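Local coordinates for PKS_KS domain-containing protein (Photorhabdus luminescens subsp. laumondii, PDB 6SMO) that probably acts as a ketosynthase that condenses acyl units on an acyl carrier protein, and holds a polyketone chain in its pocket, at residues B[97-102]-B[260-265]; B[128-133]-B[370-375]. One frame throughout, in Å; residues are numbered along the deposited sequence.

Contact 1 of 2, residues B[97-102]-B[260-265]; sequences LQFALD and IAEGCG
F99 sets CB against CB of C264 and points its ring past G263 to E262, which meets it at the CE2/CZ edge. The CB atoms of F99 and C264 stand 3.6 Å apart. CG of F99 is anti to the carbonyl carbon (chi1 -64°), and the ring reaches from there past G263, whose CA is 4.0 Å from CD2 of F99. OE2 of E262 sits at the ring edge, near the ring plane, 3.6 Å from CE2 of F99. The two side chains cross at about a right angle, and the carboxylate plane stands 90° from the ring. On the helix side, SG of C264 lies 3.8 Å from CA of A100. This is helix-on-sheet packing in the N-terminal half of the ketosynthase fold: the axes of segments 97-102 and 263-265 run 34° apart, in roughly the same direction. The phi of G263 is positive, and its backbone angles suit glycine, since they bring the CB position close to the carbonyl O of E262. S218 of strand 212-219 touches F99, A100 and C264. The buried carboxylate of E262 has a salt bridge to K95, so its negative charge is probably balanced there, and the slightly positive hydrogens of the F99 ring edge are consistent with a carboxylate oxygen beside them.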
ATOM      1  N   LEU B  97      -4.242 -15.607  -2.488  1.00 42.05           N
ATOM      2  CA  LEU B  97      -5.515 -15.948  -1.793  1.00 42.19           C
ATOM      3  C   LEU B  97      -5.330 -17.235  -0.976  1.00 42.44           C
ATOM      4  O   LEU B  97      -5.867 -17.293   0.148  1.00 43.21           O
ATOM      5  CB  LEU B  97      -6.632 -16.096  -2.833  1.00 42.08           C
ATOM      6  CG  LEU B  97      -8.031 -16.387  -2.289  1.00 41.97           C
ATOM      7  CD1 LEU B  97      -8.397 -15.450  -1.145  1.00 41.67           C
ATOM      8  CD2 LEU B  97      -9.068 -16.289  -3.398  1.00 42.32           C
ATOM      9  N   GLN B  98      -4.593 -18.215  -1.510  1.00 42.52           N
ATOM     10  CA  GLN B  98      -4.377 -19.547  -0.878  1.00 42.75           C
ATOM     11  C   GLN B  98      -3.619 -19.381   0.447  1.00 41.35           C
ATOM     12  O   GLN B  98      -4.100 -19.918   1.464  1.00 40.35           O
ATOM     13  CB  GLN B  98      -3.617 -20.487  -1.818  1.00 44.07           C
ATOM     14  CG  GLN B  98      -3.697 -21.951  -1.402  1.00 45.31           C
ATOM     15  CD  GLN B  98      -2.514 -22.758  -1.876  1.00 46.16           C
ATOM     16  OE1 GLN B  98      -2.198 -22.800  -3.064  1.00 46.60           O
ATOM     17  NE2 GLN B  98      -1.848 -23.419  -0.943  1.00 47.15           N
ATOM     18  N   PHE B  99      -2.483 -18.672   0.431  1.00 40.40           N
ATOM     19  CA  PHE B  99      -1.583 -18.482   1.603  1.00 39.90           C
ATOM     20  C   PHE B  99      -2.322 -17.736   2.721  1.00 39.46           C
ATOM     21  O   PHE B  99      -2.066 -18.039   3.905  1.00 39.48           O
ATOM     22  CB  PHE B  99      -0.306 -17.728   1.216  1.00 39.71           C
ATOM     23  CG  PHE B  99       0.603 -18.424   0.232  1.00 40.16           C
ATOM     24  CD1 PHE B  99       0.588 -19.804   0.077  1.00 40.31           C
ATOM     25  CD2 PHE B  99       1.511 -17.691  -0.519  1.00 40.15           C
ATOM     26  CE1 PHE B  99       1.436 -20.427  -0.824  1.00 40.36           C
ATOM     27  CE2 PHE B  99       2.361 -18.317  -1.417  1.00 40.09           C
ATOM     28  CZ  PHE B  99       2.322 -19.685  -1.568  1.00 40.18           C
ATOM     29  N   ALA B 100      -3.201 -16.794   2.359  1.00 38.99           N
ATOM     30  CA  ALA B 100      -4.019 -15.987   3.295  1.00 38.68           C
ATOM     31  C   ALA B 100      -5.014 -16.893   4.034  1.00 38.51           C
ATOM     32  O   ALA B 100      -5.107 -16.771   5.271  1.00 38.38           O
ATOM     33  CB  ALA B 100      -4.726 -14.884   2.547  1.00 38.58           C
ATOM     34  N   LEU B 101      -5.718 -17.763   3.301  1.00 38.93           N
ATOM     35  CA  LEU B 101      -6.734 -18.705   3.853  1.00 39.47           C
ATOM     36  C   LEU B 101      -6.055 -19.753   4.746  1.00 39.50           C
ATOM     37  O   LEU B 101      -6.646 -20.102   5.787  1.00 39.42           O
ATOM     38  CB  LEU B 101      -7.504 -19.376   2.708  1.00 39.80           C
ATOM     39  CG  LEU B 101      -8.881 -18.785   2.408  1.00 40.34           C
ATOM     40  CD1 LEU B 101      -8.760 -17.411   1.771  1.00 40.64           C
ATOM     41  CD2 LEU B 101      -9.689 -19.714   1.514  1.00 40.62           C
ATOM     42  N   ASP B 102      -4.873 -20.238   4.351  1.00 40.03           N
ATOM     43  CA  ASP B 102      -4.105 -21.284   5.081  1.00 40.56           C
ATOM     44  C   ASP B 102      -3.591 -20.709   6.407  1.00 40.27           C
ATOM     45  O   ASP B 102      -3.783 -21.369   7.447  1.00 40.56           O
ATOM     46  CB  ASP B 102      -2.950 -21.826   4.233  1.00 41.26           C
ATOM     47  CG  ASP B 102      -3.390 -22.612   3.010  1.00 41.82           C
ATOM     48  OD1 ASP B 102      -4.529 -23.123   3.015  1.00 42.53           O
ATOM     49  OD2 ASP B 102      -2.588 -22.707   2.058  1.00 42.29           O
ATOM     50  N   ILE B 260      14.150 -12.393  -3.655  1.00 37.95           N
ATOM     51  CA  ILE B 260      12.657 -12.311  -3.632  1.00 37.62           C
ATOM     52  C   ILE B 260      12.098 -13.651  -3.139  1.00 37.22           C
ATOM     53  O   ILE B 260      12.717 -14.694  -3.425  1.00 37.16           O
ATOM     54  CB  ILE B 260      12.088 -11.915  -5.011  1.00 37.88           C
ATOM     55  CG1 ILE B 260      10.630 -11.460  -4.904  1.00 37.93           C
ATOM     56  CG2 ILE B 260      12.257 -13.037  -6.025  1.00 38.28           C
ATOM     57  CD1 ILE B 260      10.155 -10.647  -6.085  1.00 38.05           C
ATOM     58  N   ALA B 261      10.970 -13.608  -2.424  1.00 36.95           N
ATOM     59  CA  ALA B 261      10.317 -14.772  -1.781  1.00 37.02           C
ATOM     60  C   ALA B 261       8.795 -14.596  -1.810  1.00 37.04           C
ATOM     61  O   ALA B 261       8.336 -13.494  -2.157  1.00 36.99           O
ATOM     62  CB  ALA B 261      10.822 -14.919  -0.367  1.00 36.86           C
ATOM     63  N   GLU B 262       8.059 -15.653  -1.460  1.00 37.35           N
ATOM     64  CA  GLU B 262       6.580 -15.650  -1.299  1.00 37.22           C
ATOM     65  C   GLU B 262       6.237 -16.146   0.109  1.00 36.39           C
ATOM     66  O   GLU B 262       7.144 -16.665   0.792  1.00 36.69           O
ATOM     67  CB  GLU B 262       5.909 -16.512  -2.373  1.00 38.25           C
ATOM     68  CG  GLU B 262       6.325 -17.976  -2.348  1.00 39.42           C
ATOM     69  CD  GLU B 262       5.633 -18.861  -3.373  1.00 40.61           C
ATOM     70  OE1 GLU B 262       5.942 -20.068  -3.408  1.00 41.75           O
ATOM     71  OE2 GLU B 262       4.790 -18.344  -4.137  1.00 41.13           O
ATOM     72  N   GLY B 263       4.978 -15.984   0.523  1.00 35.07           N
ATOM     73  CA  GLY B 263       4.466 -16.476   1.815  1.00 34.69           C
ATOM     74  C   GLY B 263       3.397 -15.568   2.395  1.00 34.00           C
ATOM     75  O   GLY B 263       2.955 -14.639   1.691  1.00 33.84           O
ATOM     76  N   CYS B 264       3.000 -15.833   3.642  1.00 33.52           N
ATOM     77  CA  CYS B 264       1.952 -15.086   4.386  1.00 33.23           C
ATOM     78  C   CYS B 264       2.182 -15.221   5.895  1.00 32.85           C
ATOM     79  O   CYS B 264       2.556 -16.325   6.340  1.00 33.31           O
ATOM     80  CB  CYS B 264       0.560 -15.593   4.027  1.00 33.39           C
ATOM     81  SG  CYS B 264      -0.768 -14.808   4.978  1.00 32.95           S
ATOM     82  N   GLY B 265       1.973 -14.128   6.634  1.00 32.35           N
ATOM     83  CA  GLY B 265       1.935 -14.097   8.108  1.00 32.12           C
ATOM     84  C   GLY B 265       0.607 -13.545   8.594  1.00 31.95           C
ATOM     85  O   GLY B 265       0.159 -12.529   8.030  1.00 31.63           O
TER

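Contact 2 of 2, residues B[128-133]-B[370-375]; sequences ATAIAD and ALAAAN. With LKZ (3,5,7,9,11-pentakis(oxidanylidene)dodecanal), chain H.
The polyketone pocket is lined here by A130, I131 and L371, where segment 128-133, the end of strand 123-128 and the loop after it, meets the start of helix 372-388. With CG1 between the backbone N and the carbonyl carbon (chi1 87°), CG2 of I131 falls anti to the carbonyl carbon and comes to 3.1 Å from C6 of the bound LKZ. CB of A130 is 3.7 Å from C8 of LKZ and 4.1 Å from CB of L371. L371 divides its branches: CD2 is 3.2 Å from O19 of LKZ, while CD1 lies 4.3 Å from CG2 of I131. Behind the ligand wall, CB of A372 packs on the backbone of the loop, 3.7 Å from N of A130. In this thiolase-like fold the loop leads into helix 134-144. An ST motif shapes it: OG1 of T129 accepts from N of A132 at 3.0 Å, with an N-H...O angle of 135°. OG1 of T129 also bonds to O of S218, and the carboxylate of E219 takes the N-H groups of A130 and I131. Further along helix 372-388, ND2 of N375 bonds to O of C191 and OD1 to OG of S425. W133 of the Ketoacyl_synth_N domain-containing partner chain packs on I131.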
ATOM      1  N   ALA B 128      -2.881  -7.218   4.490  1.00 33.03           N
ATOM      2  CA  ALA B 128      -2.173  -6.290   3.578  1.00 33.36           C
ATOM      3  C   ALA B 128      -1.479  -7.074   2.458  1.00 33.53           C
ATOM      4  O   ALA B 128      -1.314  -8.303   2.595  1.00 33.30           O
ATOM      5  CB  ALA B 128      -1.181  -5.468   4.362  1.00 33.51           C
ATOM      6  N   THR B 129      -1.089  -6.372   1.391  1.00 33.77           N
ATOM      7  CA  THR B 129      -0.359  -6.924   0.219  1.00 33.96           C
ATOM      8  C   THR B 129       0.289  -5.774  -0.556  1.00 34.50           C
ATOM      9  O   THR B 129      -0.267  -4.660  -0.527  1.00 34.48           O
ATOM     10  CB  THR B 129      -1.294  -7.740  -0.684  1.00 33.84           C
ATOM     11  OG1 THR B 129      -0.485  -8.518  -1.567  1.00 33.25           O
ATOM     12  CG2 THR B 129      -2.249  -6.882  -1.484  1.00 33.86           C
ATOM     13  N   ALA B 130       1.393  -6.054  -1.242  1.00 35.40           N
ATOM     14  CA  ALA B 130       2.079  -5.048  -2.076  1.00 35.83           C
ATOM     15  C   ALA B 130       1.581  -5.147  -3.526  1.00 36.54           C
ATOM     16  O   ALA B 130       1.312  -4.091  -4.104  1.00 36.38           O
ATOM     17  CB  ALA B 130       3.566  -5.249  -1.974  1.00 36.03           C
ATOM     18  N   ILE B 131       1.420  -6.363  -4.069  1.00 37.43           N
ATOM     19  CA  ILE B 131       0.986  -6.533  -5.492  1.00 38.29           C
ATOM     20  C   ILE B 131      -0.254  -7.423  -5.609  1.00 38.61           C
ATOM     21  O   ILE B 131      -0.699  -7.625  -6.730  1.00 38.60           O
ATOM     22  CB  ILE B 131       2.119  -7.097  -6.370  1.00 39.01           C
ATOM     23  CG1 ILE B 131       2.145  -8.623  -6.338  1.00 39.31           C
ATOM     24  CG2 ILE B 131       3.462  -6.513  -6.000  1.00 39.46           C
ATOM     25  CD1 ILE B 131       3.503  -9.210  -6.575  1.00 39.64           C
ATOM     26  N   ALA B 132      -0.746  -7.974  -4.503  1.00 38.94           N
ATOM     27  CA  ALA B 132      -1.931  -8.867  -4.472  1.00 39.73           C
ATOM     28  C   ALA B 132      -1.738 -10.010  -5.482  1.00 40.67           C
ATOM     29  O   ALA B 132      -0.641 -10.605  -5.480  1.00 41.16           O
ATOM     30  CB  ALA B 132      -3.181  -8.061  -4.735  1.00 39.40           C
ATOM     31  N   ASP B 133      -2.746 -10.302  -6.315  1.00 41.90           N
ATOM     32  CA  ASP B 133      -2.729 -11.418  -7.300  1.00 42.85           C
ATOM     33  C   ASP B 133      -2.224 -10.893  -8.652  1.00 43.34           C
ATOM     34  O   ASP B 133      -2.964 -11.009  -9.648  1.00 43.25           O
ATOM     35  CB  ASP B 133      -4.111 -12.070  -7.408  1.00 43.92           C
ATOM     36  CG  ASP B 133      -4.121 -13.384  -8.172  1.00 44.90           C
ATOM     37  OD1 ASP B 133      -3.157 -14.162  -8.017  1.00 45.48           O
ATOM     38  OD2 ASP B 133      -5.091 -13.619  -8.917  1.00 45.73           O
ATOM     39  N   ALA B 370       9.674 -11.255   0.994  1.00 31.88           N
ATOM     40  CA  ALA B 370       8.276 -11.502   0.575  1.00 31.80           C
ATOM     41  C   ALA B 370       7.506 -10.181   0.540  1.00 31.54           C
ATOM     42  O   ALA B 370       6.289 -10.225   0.626  1.00 31.41           O
ATOM     43  CB  ALA B 370       7.629 -12.506   1.491  1.00 31.86           C
ATOM     44  N   LEU B 371       8.228  -9.064   0.474  1.00 31.24           N
ATOM     45  CA  LEU B 371       7.656  -7.695   0.393  1.00 31.10           C
ATOM     46  C   LEU B 371       6.797  -7.425   1.626  1.00 31.06           C
ATOM     47  O   LEU B 371       7.352  -7.413   2.721  1.00 31.53           O
ATOM     48  CB  LEU B 371       6.890  -7.483  -0.917  1.00 31.21           C
ATOM     49  CG  LEU B 371       7.491  -8.125  -2.167  1.00 31.38           C
ATOM     50  CD1 LEU B 371       6.713  -7.723  -3.402  1.00 31.42           C
ATOM     51  CD2 LEU B 371       8.956  -7.768  -2.330  1.00 31.34           C
ATOM     52  N   ALA B 372       5.506  -7.164   1.429  1.00 30.82           N
ATOM     53  CA  ALA B 372       4.560  -6.895   2.534  1.00 30.68           C
ATOM     54  C   ALA B 372       4.487  -8.112   3.458  1.00 30.64           C
ATOM     55  O   ALA B 372       4.509  -7.925   4.677  1.00 31.18           O
ATOM     56  CB  ALA B 372       3.205  -6.596   1.960  1.00 30.47           C
ATOM     57  N   ALA B 373       4.489  -9.317   2.886  1.00 30.56           N
ATOM     58  CA  ALA B 373       4.396 -10.572   3.662  1.00 30.68           C
ATOM     59  C   ALA B 373       5.575 -10.737   4.632  1.00 30.71           C
ATOM     60  O   ALA B 373       5.364 -11.331   5.685  1.00 30.92           O
ATOM     61  CB  ALA B 373       4.232 -11.748   2.738  1.00 30.76           C
ATOM     62  N   ALA B 374       6.766 -10.250   4.275  1.00 30.66           N
ATOM     63  CA  ALA B 374       7.986 -10.357   5.107  1.00 30.58           C
ATOM     64  C   ALA B 374       7.770  -9.692   6.467  1.00 30.36           C
ATOM     65  O   ALA B 374       8.254 -10.240   7.444  1.00 30.57           O
ATOM     66  CB  ALA B 374       9.145  -9.720   4.391  1.00 30.69           C
ATOM     67  N   ASN B 375       7.076  -8.558   6.519  1.00 30.07           N
ATOM     68  CA  ASN B 375       6.816  -7.873   7.812  1.00 29.81           C
ATOM     69  C   ASN B 375       6.022  -8.783   8.748  1.00 29.60           C
ATOM     70  O   ASN B 375       6.401  -8.883   9.905  1.00 29.23           O
ATOM     71  CB  ASN B 375       6.000  -6.599   7.624  1.00 30.15           C
ATOM     72  CG  ASN B 375       6.653  -5.623   6.682  1.00 30.53           C
ATOM     73  OD1 ASN B 375       7.872  -5.566   6.599  1.00 30.98           O
ATOM     74  ND2 ASN B 375       5.852  -4.847   5.981  1.00 30.72           N
TER
HETATM   75  C4  LKZ H 501       6.404  -4.672  -9.111  1.00 56.67           C
HETATM   76  C5  LKZ H 501       5.593  -3.693  -8.299  1.00 55.90           C
HETATM   77  C6  LKZ H 501       5.190  -4.120  -6.884  1.00 54.13           C
HETATM   78  C7  LKZ H 501       5.958  -3.282  -5.886  1.00 53.98           C
HETATM   79  C8  LKZ H 501       5.681  -3.440  -4.386  1.00 53.57           C
HETATM   80  C10 LKZ H 501       9.826  -2.812  -1.262  1.00 50.39           C
HETATM   81  C22 LKZ H 501       5.458  -5.394 -10.048  1.00 57.45           C
HETATM   82  C11 LKZ H 501       9.519  -4.204  -0.769  1.00 49.00           C
HETATM   83  O19 LKZ H 501      10.258  -5.149  -0.980  1.00 50.76           O
HETATM   84  C3  LKZ H 501       8.522  -2.362  -1.894  1.00 51.25           C
HETATM   85  O23 LKZ H 501       8.001  -1.314  -1.554  1.00 51.50           O
HETATM   86  C2  LKZ H 501       7.836  -3.336  -2.861  1.00 52.69           C
HETATM   87  C9  LKZ H 501       6.740  -2.616  -3.649  1.00 53.28           C
HETATM   88  O20 LKZ H 501       6.746  -1.406  -3.769  1.00 54.56           O
HETATM   89  O21 LKZ H 501       6.824  -2.530  -6.277  1.00 53.48           O
HETATM   90  O22 LKZ H 501       5.261  -2.624  -8.783  1.00 56.92           O
HETATM   91  O24 LKZ H 501       5.287  -5.039 -11.205  1.00 58.84           O
HETATM   92  C23 LKZ H 501       4.736  -6.592  -9.463  1.00 57.56           C

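How the contacts relate
Both contacts are buried, and their centres are about 9 Å apart. They touch directly: O of G263 packs on CB of A373 at 3.3 Å, and O of A261 on CB of A370 at 3.8 Å. Segment 260-265 thus lies between helix 95-111 and segment 370-375. Strand 212-219 is a neighbour of both, through S218 in contact 1 and S218 and E219 in contact 2. Contact 1 has a charged group at an aromatic edge, and the E262 side chain is about 12 Å from the ligand. Contact 2 is made by alanine, isoleucine and leucine side chains at the ligand itself and also reaches the partner chain. Their segments alternate along the sequence.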